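Local structure of manganese-binding protein (6NSI) at residues C14-T19 and M117-L121; S172-R176 and W190-C194; V223-L228 and K249-A253. The protein binds iron, manganese and nickel ions, preferring ferrous iron, and delivers them to the membrane permease of an ABC transporter for import into the cytoplasm. All coordinates share one frame. Residue numbers count along the deposited sequence, not the author numbering.

Contact 1. Residues C14-T19 and M117-L121; sequences CVSRIT and MAAAL
This is a buried, apolar helix-helix packing contact between the C-terminal end of helix 9-19 and helix 107-124. It lies near the first sheet of the protein, whose strand 54-56 brings F55 against V15 and L121. Both segments are regular alpha helix. Their axes approach to 10.0 Å and cross at -53°. The register pairs V15 with M117 (CA-CA 6.5 Å) and I18 with A118 (CA-CA 6.4 Å). M117 is m at chi1 and t at chi2. This places its SD 3.6 Å from C14 CB and 3.7 Å from V15 CG2. I18 (m, t) points toward the partner helix and sets CD1 3.7 Å from A118 CB and 3.9 Å from M117 CB. L121 CD1 lies 3.7 Å from I18 CG2, 3.6 Å from T19 CG2 and 3.9 Å from V15 CG1. T19 OG1 turns to N25. Such helix packing beside a parallel sheet is characteristic of the alpha/beta lobes of metal-binding solute-binding proteins.

Contact 2. Residues S172-R176 and W190-C194; sequences SYFTR and WRSRC
S172 lies in the first turn of helix 172-178, and its O accepts the backbone hydrogen bond of R176 N at 3.0 Å. Facing it is a 3-10 turn, 190-193, with R193 N bonded to W190 O at 2.8 Å; C194 then adopts an extended conformation. S172 CB is 4.0 Å from W190 CH2, and S172 OG is 3.9 Å from C194 SG. The same hydroxyl accepts a hydrogen bond from a water at 2.9 Å from S172 OG. That water accepts one from R191 NE at 3.2 Å, while N169 also bonds to the S172 hydroxyl. T175 (chi1 m) points toward the turn, and its CA is 6.6 Å from that of C194. T175 CG2 touches R193 CB at 3.6 Å and sits at the edge of the W190 ring. T175 OG1 is 3.4 Å from C194 CB, but its hydrogen-bond partner is F171 O. The contact thus packs a helix start against the turn leading into strand 194-195, with the S172 side chain about 7 Å from that of the iron ligand H102. R176 comes last, its CA 5.8 Å from W190 CA. With chi1 and chi2 both t, R176 CG makes a CH-pi contact over one face of the W190 indole (chi1 p), 3.5 Å from the centroid of its five-membered ring and 5° off the normal. The R176 guanidinium continues to D91 O.

Contact 3. Residues V223-L228 and K249-A253; sequences VEVVFL and KIRLA
Residues 223-228 and 249-253 pair as a short parallel beta ladder. Their end-to-end directions differ by 35°. The bridges join V225 with R251 (CA-CA 4.9 Å) and V226 with L252 (CA-CA 5.1 Å). Three backbone hydrogen bonds hold them: R251 N to E224 O at 3.0 Å, V226 N to R251 O at 3.0 Å, and A253 N to V226 O at 2.8 Å. The alternation between segments is characteristic of parallel pairing. All three acceptors also receive a CA-H...O contact: I250 CA to E224 O and V225 CA to R251 O at 3.3 Å, and L252 CA to V226 O at 3.6 Å. E224 O takes a further hydrogen bond from a water at 2.8 Å, which weakly accepts from R251 NH1 at 3.3 Å. Another water accepts from L228 N and donates to A253 O, both at 2.9 Å, and extends the ladder where direct pairing stops. The R251 guanidinium lies with one face over V225 CB and forms a salt bridge to E280. E224 OE1 is 4.1 Å from R251 NH1, too far for a salt bridge. V225 CG2 meets A253 CB at 3.8 Å on the face of V225 and R251. On the other face V226 CG2 meets L252 CD2 at 3.9 Å. Helix 235-242 covers V226 and L252 through V241. Helix 266-280 packs on F227 and A253, and strand 164-165 touches V226 and F227.

Contacts 2 and 3 are the closer pair, with centres 17 Å apart and nearest atoms about 7 Å apart. They do not touch. Strand 164-165 connects them, because L164 meets T175 of contact 2 and F227 of contact 3. Contact 1 lies on the opposite side of the chain's centre, 29 Å from contact 2 and 38 Å from contact 3, centre to centre. The bound Fe(III), held by H36, H102, H168 and D260, is closest to contact 2: the S172 side chain is about 10 Å from the ion. The F227 side chain of contact 3 is about 14 Å from it. Contact 1 lies away from the metal sites. All three follow one another along the chain.

Contact 1. Residues C14-T19 and M117-L121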
loop_
_atom_site.group_PDB
_atom_site.type_symbol
_atom_site.label_atom_id
_atom_site.label_comp_id
_atom_site.label_asym_id
_atom_site.label_seq_id
_atom_site.Cartn_x
_atom_site.Cartn_y
_atom_site.Cartn_z
ATOM N N CYS A 14 -8.922 1.099 8.982
ATOM C CA CYS A 14 -8.643 2.313 9.739
ATOM C C CYS A 14 -9.930 3.077 10.043
ATOM O O CYS A 14 -10.112 3.555 11.168
ATOM C CB CYS A 14 -7.656 3.196 8.977
ATOM S SG CYS A 14 -6.037 2.371 8.576
ATOM N N VAL A 15 -10.834 3.189 9.059
ATOM C CA VAL A 15 -12.128 3.837 9.302
ATOM C C VAL A 15 -12.856 3.146 10.448
ATOM O O VAL A 15 -13.372 3.798 11.363
ATOM C CB VAL A 15 -12.984 3.842 8.019
ATOM C CG1 VAL A 15 -14.378 4.382 8.320
ATOM C CG2 VAL A 15 -12.341 4.691 6.936
ATOM N N SER A 16 -12.895 1.808 10.420
ATOM C CA SER A 16 -13.639 1.057 11.426
ATOM C C SER A 16 -13.075 1.270 12.823
ATOM O O SER A 16 -13.821 1.195 13.809
ATOM C CB SER A 16 -13.636 -0.433 11.078
ATOM O OG SER A 16 -14.197 -0.645 9.791
ATOM N N ARG A 17 -11.766 1.531 12.926
ATOM C CA ARG A 17 -11.154 1.794 14.226
ATOM C C ARG A 17 -11.554 3.163 14.760
ATOM O O ARG A 17 -11.708 3.331 15.972
ATOM C CB ARG A 17 -9.624 1.687 14.134
ATOM C CG ARG A 17 -9.049 0.272 14.321
ATOM C CD ARG A 17 -8.977 -0.120 15.801
ATOM N NE ARG A 17 -7.672 0.126 16.428
ATOM C CZ ARG A 17 -7.435 1.069 17.343
ATOM N NH1 ARG A 17 -8.408 1.888 17.737
ATOM N NH2 ARG A 17 -6.218 1.206 17.862
ATOM N N ILE A 18 -11.716 4.150 13.878
ATOM C CA ILE A 18 -12.170 5.462 14.326
ATOM C C ILE A 18 -13.619 5.403 14.783
ATOM O O ILE A 18 -13.978 5.995 15.803
ATOM C CB ILE A 18 -11.985 6.510 13.217
ATOM C CG1 ILE A 18 -10.504 6.731 12.930
ATOM C CG2 ILE A 18 -12.666 7.827 13.610
ATOM C CD1 ILE A 18 -10.264 7.494 11.649
ATOM N N THR A 19 -14.478 4.694 14.042
ATOM C CA THR A 19 -15.910 4.727 14.335
ATOM C C THR A 19 -16.343 3.708 15.377
ATOM O O THR A 19 -17.322 3.955 16.092
ATOM C CB THR A 19 -16.748 4.506 13.066
ATOM O OG1 THR A 19 -16.467 3.220 12.493
ATOM C CG2 THR A 19 -16.501 5.602 12.040
ATOM N N MET A 117 -9.198 10.670 7.331
ATOM C CA MET A 117 -10.369 9.843 7.611
ATOM C C MET A 117 -11.114 10.348 8.842
ATOM O O MET A 117 -12.324 10.593 8.790
ATOM C CB MET A 117 -9.960 8.390 7.821
ATOM C CG MET A 117 -9.239 7.720 6.642
ATOM S SD MET A 117 -8.902 6.009 7.097
ATOM C CE MET A 117 -7.440 5.637 6.106
ATOM N N ALA A 118 -10.406 10.490 9.966
ATOM C CA ALA A 118 -11.032 10.972 11.197
ATOM C C ALA A 118 -11.707 12.320 10.987
ATOM O O ALA A 118 -12.873 12.512 11.361
ATOM C CB ALA A 118 -9.989 11.074 12.306
ATOM N N ALA A 119 -10.983 13.278 10.403
ATOM C CA ALA A 119 -11.560 14.599 10.189
ATOM C C ALA A 119 -12.820 14.496 9.343
ATOM O O ALA A 119 -13.882 15.007 9.721
ATOM C CB ALA A 119 -10.535 15.522 9.531
ATOM N N ALA A 120 -12.719 13.808 8.202
ATOM C CA ALA A 120 -13.867 13.618 7.327
ATOM C C ALA A 120 -15.033 12.977 8.069
ATOM O O ALA A 120 -16.188 13.386 7.895
ATOM C CB ALA A 120 -13.462 12.757 6.127
ATOM N N LEU A 121 -14.755 11.952 8.882
ATOM C CA LEU A 121 -15.829 11.283 9.607
ATOM C C LEU A 121 -16.473 12.231 10.605
ATOM O O LEU A 121 -17.704 12.297 10.715
ATOM C CB LEU A 121 -15.287 10.054 10.330
ATOM C CG LEU A 121 -15.163 8.790 9.492
ATOM C CD1 LEU A 121 -14.321 7.778 10.252
ATOM C CD2 LEU A 121 -16.524 8.222 9.134
#

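Contact 2. Residues S172-R176 and W190-C194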
loop_
_atom_site.group_PDB
_atom_site.type_symbol
_atom_site.label_atom_id
_atom_site.label_comp_id
_atom_site.label_asym_id
_atom_site.label_seq_id
_atom_site.Cartn_x
_atom_site.Cartn_y
_atom_site.Cartn_z
ATOM N N SER A 172 7.403 1.345 -3.641
ATOM C CA SER A 172 8.285 2.496 -3.822
ATOM C C SER A 172 8.263 3.427 -2.609
ATOM O O SER A 172 9.316 3.920 -2.181
ATOM C CB SER A 172 7.920 3.259 -5.099
ATOM O OG SER A 172 8.423 2.580 -6.240
ATOM N N TYR A 173 7.080 3.705 -2.047
ATOM C CA TYR A 173 7.030 4.560 -0.855
ATOM C C TYR A 173 7.730 3.900 0.327
ATOM O O TYR A 173 8.494 4.547 1.055
ATOM C CB TYR A 173 5.580 4.889 -0.498
ATOM C CG TYR A 173 4.911 5.758 -1.532
ATOM C CD1 TYR A 173 4.108 5.196 -2.522
ATOM C CD2 TYR A 173 5.083 7.133 -1.523
ATOM C CE1 TYR A 173 3.488 5.986 -3.471
ATOM C CE2 TYR A 173 4.482 7.932 -2.470
ATOM C CZ TYR A 173 3.679 7.361 -3.440
ATOM O OH TYR A 173 3.071 8.159 -4.386
ATOM N N PHE A 174 7.433 2.618 0.551
ATOM C CA PHE A 174 8.108 1.810 1.556
ATOM C C PHE A 174 9.624 1.921 1.425
ATOM O O PHE A 174 10.344 2.141 2.411
ATOM C CB PHE A 174 7.629 0.354 1.371
ATOM C CG PHE A 174 8.195 -0.633 2.351
ATOM C CD1 PHE A 174 9.429 -1.253 2.116
ATOM C CD2 PHE A 174 7.466 -0.989 3.477
ATOM C CE1 PHE A 174 9.934 -2.169 3.007
ATOM C CE2 PHE A 174 7.963 -1.908 4.381
ATOM C CZ PHE A 174 9.196 -2.511 4.141
ATOM N N THR A 175 10.124 1.744 0.202
ATOM C CA THR A 175 11.560 1.717 -0.046
ATOM C C THR A 175 12.194 3.079 0.219
ATOM O O THR A 175 13.281 3.169 0.802
ATOM C CB THR A 175 11.807 1.303 -1.498
ATOM O OG1 THR A 175 11.327 -0.045 -1.718
ATOM C CG2 THR A 175 13.293 1.428 -1.844
ATOM N N ARG A 176 11.540 4.141 -0.249
ATOM C CA ARG A 176 12.041 5.499 -0.045
ATOM C C ARG A 176 12.104 5.852 1.444
ATOM O O ARG A 176 13.075 6.468 1.904
ATOM C CB ARG A 176 11.147 6.484 -0.814
ATOM C CG ARG A 176 11.711 7.917 -0.959
ATOM C CD ARG A 176 10.690 8.878 -1.620
ATOM N NE ARG A 176 9.448 8.986 -0.847
ATOM C CZ ARG A 176 8.422 9.800 -1.140
ATOM N NH1 ARG A 176 8.469 10.593 -2.214
ATOM N NH2 ARG A 176 7.338 9.828 -0.353
ATOM N N TRP A 190 17.484 6.801 -4.102
ATOM C CA TRP A 190 16.725 5.774 -3.406
ATOM C C TRP A 190 16.089 4.798 -4.388
ATOM O O TRP A 190 15.923 3.618 -4.066
ATOM C CB TRP A 190 15.646 6.426 -2.534
ATOM C CG TRP A 190 14.528 7.074 -3.305
ATOM C CD1 TRP A 190 14.416 8.396 -3.631
ATOM C CD2 TRP A 190 13.357 6.427 -3.851
ATOM N NE1 TRP A 190 13.251 8.616 -4.336
ATOM C CE2 TRP A 190 12.586 7.425 -4.484
ATOM C CE3 TRP A 190 12.888 5.105 -3.858
ATOM C CZ2 TRP A 190 11.373 7.141 -5.127
ATOM C CZ3 TRP A 190 11.678 4.826 -4.505
ATOM C CH2 TRP A 190 10.942 5.839 -5.130
ATOM N N ARG A 191 15.737 5.272 -5.587
ATOM C CA ARG A 191 15.085 4.432 -6.589
ATOM C C ARG A 191 15.946 3.245 -7.000
ATOM O O ARG A 191 15.409 2.229 -7.445
ATOM C CB ARG A 191 14.719 5.275 -7.811
ATOM C CG ARG A 191 13.519 6.175 -7.609
ATOM C CD ARG A 191 12.841 6.432 -8.938
ATOM N NE ARG A 191 11.414 6.716 -8.825
ATOM C CZ ARG A 191 10.904 7.944 -8.716
ATOM N NH1 ARG A 191 11.715 9.000 -8.683
ATOM N NH2 ARG A 191 9.584 8.116 -8.632
ATOM N N SER A 192 17.268 3.330 -6.835
ATOM C CA SER A 192 18.101 2.153 -7.082
ATOM C C SER A 192 17.752 0.985 -6.158
ATOM O O SER A 192 18.110 -0.166 -6.456
ATOM C CB SER A 192 19.579 2.521 -6.917
ATOM O OG SER A 192 19.916 2.514 -5.535
ATOM N N ARG A 193 17.041 1.240 -5.058
ATOM C CA ARG A 193 16.821 0.225 -4.029
ATOM C C ARG A 193 15.583 -0.655 -4.229
ATOM O O ARG A 193 15.355 -1.561 -3.416
ATOM C CB ARG A 193 16.759 0.904 -2.657
ATOM C CG ARG A 193 17.910 1.901 -2.451
ATOM C CD ARG A 193 18.309 1.986 -0.995
ATOM N NE ARG A 193 19.200 0.871 -0.787
ATOM C CZ ARG A 193 20.497 0.981 -0.569
ATOM N NH1 ARG A 193 21.049 2.169 -0.471
ATOM N NH2 ARG A 193 21.224 -0.120 -0.449
ATOM N N CYS A 194 14.779 -0.448 -5.269
ATOM C CA CYS A 194 13.675 -1.372 -5.520
ATOM C C CYS A 194 13.487 -1.556 -7.025
ATOM O O CYS A 194 13.773 -0.654 -7.821
ATOM C CB CYS A 194 12.362 -0.883 -4.857
ATOM S SG CYS A 194 11.764 0.773 -5.392
HETATM O O HOH W 1 10.287 3.802 -8.031
#

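Contact 3. Residues V223-L228 and K249-A253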
loop_
_atom_site.group_PDB
_atom_site.type_symbol
_atom_site.label_atom_id
_atom_site.label_comp_id
_atom_site.label_asym_id
_atom_site.label_seq_id
_atom_site.Cartn_x
_atom_site.Cartn_y
_atom_site.Cartn_z
ATOM N N VAL A 223 21.512 -9.494 -5.345
ATOM C CA VAL A 223 20.297 -9.799 -4.611
ATOM C C VAL A 223 20.177 -11.314 -4.469
ATOM O O VAL A 223 20.318 -12.051 -5.451
ATOM C CB VAL A 223 19.082 -9.204 -5.350
ATOM C CG1 VAL A 223 17.804 -9.614 -4.690
ATOM C CG2 VAL A 223 19.167 -7.683 -5.437
ATOM N N GLU A 224 19.899 -11.796 -3.251
ATOM C CA GLU A 224 19.813 -13.232 -3.034
ATOM C C GLU A 224 18.386 -13.748 -2.945
ATOM O O GLU A 224 18.170 -14.959 -3.079
ATOM C CB GLU A 224 20.557 -13.629 -1.751
ATOM C CG GLU A 224 22.012 -13.230 -1.724
ATOM C CD GLU A 224 22.581 -13.309 -0.315
ATOM O OE1 GLU A 224 22.311 -14.312 0.385
ATOM O OE2 GLU A 224 23.260 -12.354 0.109
ATOM N N VAL A 225 17.413 -12.862 -2.733
ATOM C CA VAL A 225 16.030 -13.264 -2.550
ATOM C C VAL A 225 15.119 -12.245 -3.230
ATOM O O VAL A 225 15.415 -11.045 -3.280
ATOM C CB VAL A 225 15.710 -13.423 -1.039
ATOM C CG1 VAL A 225 16.152 -12.189 -0.288
ATOM C CG2 VAL A 225 14.233 -13.734 -0.815
ATOM N N VAL A 226 14.006 -12.744 -3.775
ATOM C CA VAL A 226 12.977 -11.922 -4.395
ATOM C C VAL A 226 11.647 -12.262 -3.725
ATOM O O VAL A 226 11.473 -13.342 -3.165
ATOM C CB VAL A 226 12.919 -12.159 -5.919
ATOM C CG1 VAL A 226 14.299 -11.932 -6.542
ATOM C CG2 VAL A 226 12.455 -13.586 -6.212
ATOM N N PHE A 227 10.691 -11.340 -3.807
ATOM C CA PHE A 227 9.465 -11.441 -3.021
ATOM C C PHE A 227 8.237 -11.588 -3.918
ATOM O O PHE A 227 7.855 -10.642 -4.613
ATOM C CB PHE A 227 9.308 -10.222 -2.114
ATOM C CG PHE A 227 10.399 -10.089 -1.080
ATOM C CD1 PHE A 227 11.610 -9.465 -1.399
ATOM C CD2 PHE A 227 10.216 -10.585 0.210
ATOM C CE1 PHE A 227 12.618 -9.320 -0.437
ATOM C CE2 PHE A 227 11.239 -10.446 1.193
ATOM C CZ PHE A 227 12.426 -9.822 0.860
ATOM N N LEU A 228 7.583 -12.741 -3.830
ATOM C CA LEU A 228 6.254 -12.938 -4.399
ATOM C C LEU A 228 5.227 -12.123 -3.636
ATOM O O LEU A 228 5.404 -11.833 -2.453
ATOM C CB LEU A 228 5.858 -14.413 -4.322
ATOM C CG LEU A 228 6.826 -15.357 -5.033
ATOM C CD1 LEU A 228 6.573 -16.793 -4.588
ATOM C CD2 LEU A 228 6.614 -15.223 -6.514
ATOM N N LYS A 249 23.408 -17.795 -6.392
ATOM C CA LYS A 249 22.292 -18.147 -5.523
ATOM C C LYS A 249 21.185 -17.093 -5.581
ATOM O O LYS A 249 21.448 -15.887 -5.485
ATOM C CB LYS A 249 22.790 -18.335 -4.088
ATOM C CG LYS A 249 23.529 -19.654 -3.908
ATOM C CD LYS A 249 24.040 -19.831 -2.497
ATOM C CE LYS A 249 25.479 -20.300 -2.524
ATOM N NZ LYS A 249 25.646 -21.703 -2.035
ATOM N N ILE A 250 19.943 -17.564 -5.740
ATOM C CA ILE A 250 18.745 -16.727 -5.810
ATOM C C ILE A 250 17.535 -17.587 -5.450
ATOM O O ILE A 250 17.364 -18.700 -5.963
ATOM C CB ILE A 250 18.580 -16.088 -7.205
ATOM C CG1 ILE A 250 17.320 -15.239 -7.250
ATOM C CG2 ILE A 250 18.479 -17.153 -8.288
ATOM C CD1 ILE A 250 17.291 -14.149 -6.215
ATOM N N ARG A 251 16.689 -17.087 -4.559
ATOM C CA ARG A 251 15.558 -17.855 -4.071
ATOM C C ARG A 251 14.347 -16.942 -3.962
ATOM O O ARG A 251 14.461 -15.714 -4.004
ATOM C CB ARG A 251 15.863 -18.476 -2.711
ATOM C CG ARG A 251 16.135 -17.407 -1.661
ATOM C CD ARG A 251 16.769 -17.962 -0.404
ATOM N NE ARG A 251 16.495 -17.070 0.718
ATOM C CZ ARG A 251 17.321 -16.121 1.147
ATOM N NH1 ARG A 251 18.510 -15.931 0.558
ATOM N NH2 ARG A 251 16.956 -15.359 2.173
ATOM N N LEU A 252 13.179 -17.562 -3.819
ATOM C CA LEU A 252 11.942 -16.862 -3.495
ATOM C C LEU A 252 11.832 -16.727 -1.983
ATOM O O LEU A 252 12.208 -17.640 -1.243
ATOM C CB LEU A 252 10.721 -17.621 -4.032
ATOM C CG LEU A 252 10.640 -18.064 -5.498
ATOM C CD1 LEU A 252 9.527 -19.104 -5.666
ATOM C CD2 LEU A 252 10.405 -16.873 -6.439
ATOM N N ALA A 253 11.311 -15.589 -1.526
ATOM C CA ALA A 253 11.087 -15.424 -0.098
ATOM C C ALA A 253 10.101 -16.476 0.391
ATOM O O ALA A 253 9.267 -16.974 -0.370
ATOM C CB ALA A 253 10.573 -14.018 0.208
HETATM O O HOH W 2 19.624 -17.216 -2.296
HETATM O O HOH W 3 7.901 -14.821 -1.780
#